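Local coordinates for VgrG protein (Vibrio cholerae, PDB 4E1D) that probably cross-links actin monomers covalently in an ATP- and metal-dependent reaction, through the actin cross-linking domain of this VgrG toxin, at residues M64-Y69 / T86-L91. Numbering follows the deposited sequence.
Sequences MNQGSY and THTVEL. With MN (manganese (II) ion), chain D.
Asn65 crosses the imidazole of His87 at a slant, the amide plane turned 79° from the ring and ND2 coming within 3.5 Å of CE1. With CG anti to the backbone N (chi1 -176°), the other end of the amide reaches along its own strand, where OD1 accepts from Gly67 N at 2.9 Å and closes an Asx turn; ND2 is held by Gln85. On the other side of the strand pair, Gln66 bends at chi2 (-72°) and rests CG and the amide carbon on the methyl of Thr88, CD lying 3.7 Å from CG2. The segments are the ends of two consecutive antiparallel strands of the actin cross-linking domain, 56-68 and 85-97, joined by a long connection, Asn65 and His87 forming a non-hydrogen-bonded pair. Backbone bonds flank that pair: Thr88 N to Met64 O on one side, Gln66 N to Thr86 O on the other. Thr88 OG1 accepts from Met64 N at 2.9 Å and is also hydrogen-bonded to Glu30 of strand 24-32, tying the corner at Met64 to a third strand. At the far end Gly67 O takes two donors from Thr86: the backbone N almost straight on, and OG1 at 2.7 Å from above the carbonyl plane. The Thr86 methyl turns to the edge of the Tyr69 ring, CG2 lying 3.6 Å from CD1, while the phenol hydroxyl is hydrogen-bonded to His127. Further along strand 86-91, Glu90 extends to a manganese ion, which OE1 binds at 2.5 Å and whose other ligands include Glu28.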
loop_
_atom_site.group_PDB
_atom_site.type_symbol
_atom_site.label_atom_id
_atom_site.label_comp_id
_atom_site.label_asym_id
_atom_site.label_seq_id
_atom_site.Cartn_x
_atom_site.Cartn_y
_atom_site.Cartn_z
ATOM N N MET A 64 -13.685 -0.934 2.210
ATOM C CA MET A 64 -14.619 -0.155 1.404
ATOM C C MET A 64 -15.952 0.023 2.104
ATOM O O MET A 64 -16.601 -0.971 2.441
ATOM C CB MET A 64 -14.809 -0.825 0.028
ATOM C CG MET A 64 -14.267 -0.026 -1.125
ATOM S SD MET A 64 -12.468 0.192 -1.102
ATOM C CE MET A 64 -11.998 -0.833 -2.504
ATOM N N ASN A 65 -16.373 1.288 2.300
ATOM C CA ASN A 65 -17.645 1.618 2.943
ATOM C C ASN A 65 -18.796 1.146 2.062
ATOM O O ASN A 65 -18.883 1.546 0.899
ATOM C CB ASN A 65 -17.746 3.122 3.275
ATOM C CG ASN A 65 -18.998 3.510 4.029
ATOM O OD1 ASN A 65 -20.122 3.423 3.525
ATOM N ND2 ASN A 65 -18.832 3.988 5.247
ATOM N N GLN A 66 -19.664 0.280 2.619
ATOM C CA GLN A 66 -20.798 -0.294 1.895
ATOM C C GLN A 66 -22.149 0.327 2.276
ATOM O O GLN A 66 -23.199 -0.180 1.876
ATOM C CB GLN A 66 -20.815 -1.829 2.046
ATOM C CG GLN A 66 -19.553 -2.538 1.544
ATOM C CD GLN A 66 -19.439 -2.549 0.038
ATOM O OE1 GLN A 66 -18.818 -1.672 -0.570
ATOM N NE2 GLN A 66 -20.024 -3.554 -0.593
ATOM N N GLY A 67 -22.106 1.438 3.007
ATOM C CA GLY A 67 -23.291 2.145 3.475
ATOM C C GLY A 67 -23.516 1.966 4.960
ATOM O O GLY A 67 -22.782 1.214 5.613
ATOM N N SER A 68 -24.533 2.661 5.509
ATOM C CA SER A 68 -24.885 2.591 6.928
ATOM C C SER A 68 -25.416 1.216 7.308
ATOM O O SER A 68 -26.044 0.553 6.480
ATOM C CB SER A 68 -25.916 3.659 7.281
ATOM O OG SER A 68 -25.300 4.927 7.430
ATOM N N TYR A 69 -25.142 0.787 8.553
ATOM C CA TYR A 69 -25.591 -0.492 9.090
ATOM C C TYR A 69 -26.972 -0.381 9.692
ATOM O O TYR A 69 -27.249 0.550 10.452
ATOM C CB TYR A 69 -24.594 -1.040 10.131
ATOM C CG TYR A 69 -25.000 -2.353 10.777
ATOM C CD1 TYR A 69 -25.099 -3.523 10.030
ATOM C CD2 TYR A 69 -25.229 -2.435 12.148
ATOM C CE1 TYR A 69 -25.441 -4.738 10.625
ATOM C CE2 TYR A 69 -25.582 -3.644 12.753
ATOM C CZ TYR A 69 -25.678 -4.794 11.989
ATOM O OH TYR A 69 -26.012 -5.983 12.586
ATOM N N THR A 86 -21.298 -0.114 7.526
ATOM C CA THR A 86 -20.858 -1.427 7.033
ATOM C C THR A 86 -19.653 -1.213 6.121
ATOM O O THR A 86 -19.598 -0.231 5.375
ATOM C CB THR A 86 -21.957 -2.187 6.264
ATOM O OG1 THR A 86 -22.350 -1.444 5.115
ATOM C CG2 THR A 86 -23.152 -2.532 7.111
ATOM N N HIS A 87 -18.697 -2.135 6.174
ATOM C CA HIS A 87 -17.496 -2.079 5.352
ATOM C C HIS A 87 -17.113 -3.467 4.883
ATOM O O HIS A 87 -17.460 -4.450 5.534
ATOM C CB HIS A 87 -16.312 -1.515 6.154
ATOM C CG HIS A 87 -16.469 -0.100 6.603
ATOM N ND1 HIS A 87 -15.910 0.947 5.896
ATOM C CD2 HIS A 87 -17.097 0.394 7.695
ATOM C CE1 HIS A 87 -16.240 2.042 6.560
ATOM N NE2 HIS A 87 -16.952 1.759 7.650
ATOM N N THR A 88 -16.337 -3.549 3.798
ATOM C CA THR A 88 -15.780 -4.822 3.354
ATOM C C THR A 88 -14.583 -5.107 4.285
ATOM O O THR A 88 -13.993 -4.175 4.846
ATOM C CB THR A 88 -15.320 -4.767 1.887
ATOM O OG1 THR A 88 -14.391 -3.698 1.716
ATOM C CG2 THR A 88 -16.467 -4.624 0.905
ATOM N N VAL A 89 -14.247 -6.382 4.472
ATOM C CA VAL A 89 -13.118 -6.763 5.321
ATOM C C VAL A 89 -11.886 -6.949 4.442
ATOM O O VAL A 89 -11.971 -7.537 3.358
ATOM C CB VAL A 89 -13.414 -8.016 6.196
ATOM C CG1 VAL A 89 -12.160 -8.537 6.904
ATOM C CG2 VAL A 89 -14.502 -7.722 7.214
ATOM N N GLU A 90 -10.751 -6.423 4.903
ATOM C CA GLU A 90 -9.496 -6.587 4.206
ATOM C C GLU A 90 -8.464 -7.104 5.181
ATOM O O GLU A 90 -8.247 -6.506 6.236
ATOM C CB GLU A 90 -9.033 -5.281 3.560
ATOM C CG GLU A 90 -7.818 -5.460 2.665
ATOM C CD GLU A 90 -7.223 -4.163 2.161
ATOM O OE1 GLU A 90 -6.948 -3.271 2.995
ATOM O OE2 GLU A 90 -7.017 -4.045 0.932
ATOM N N LEU A 91 -7.837 -8.220 4.831
ATOM C CA LEU A 91 -6.782 -8.817 5.644
ATOM C C LEU A 91 -5.439 -8.240 5.177
ATOM O O LEU A 91 -5.050 -8.399 4.015
ATOM C CB LEU A 91 -6.815 -10.358 5.568
ATOM C CG LEU A 91 -8.166 -11.062 5.837
ATOM C CD1 LEU A 91 -8.011 -12.568 5.808
ATOM C CD2 LEU A 91 -8.806 -10.607 7.151
HETATM MN MN MN D . -5.385 -1.349 2.469
#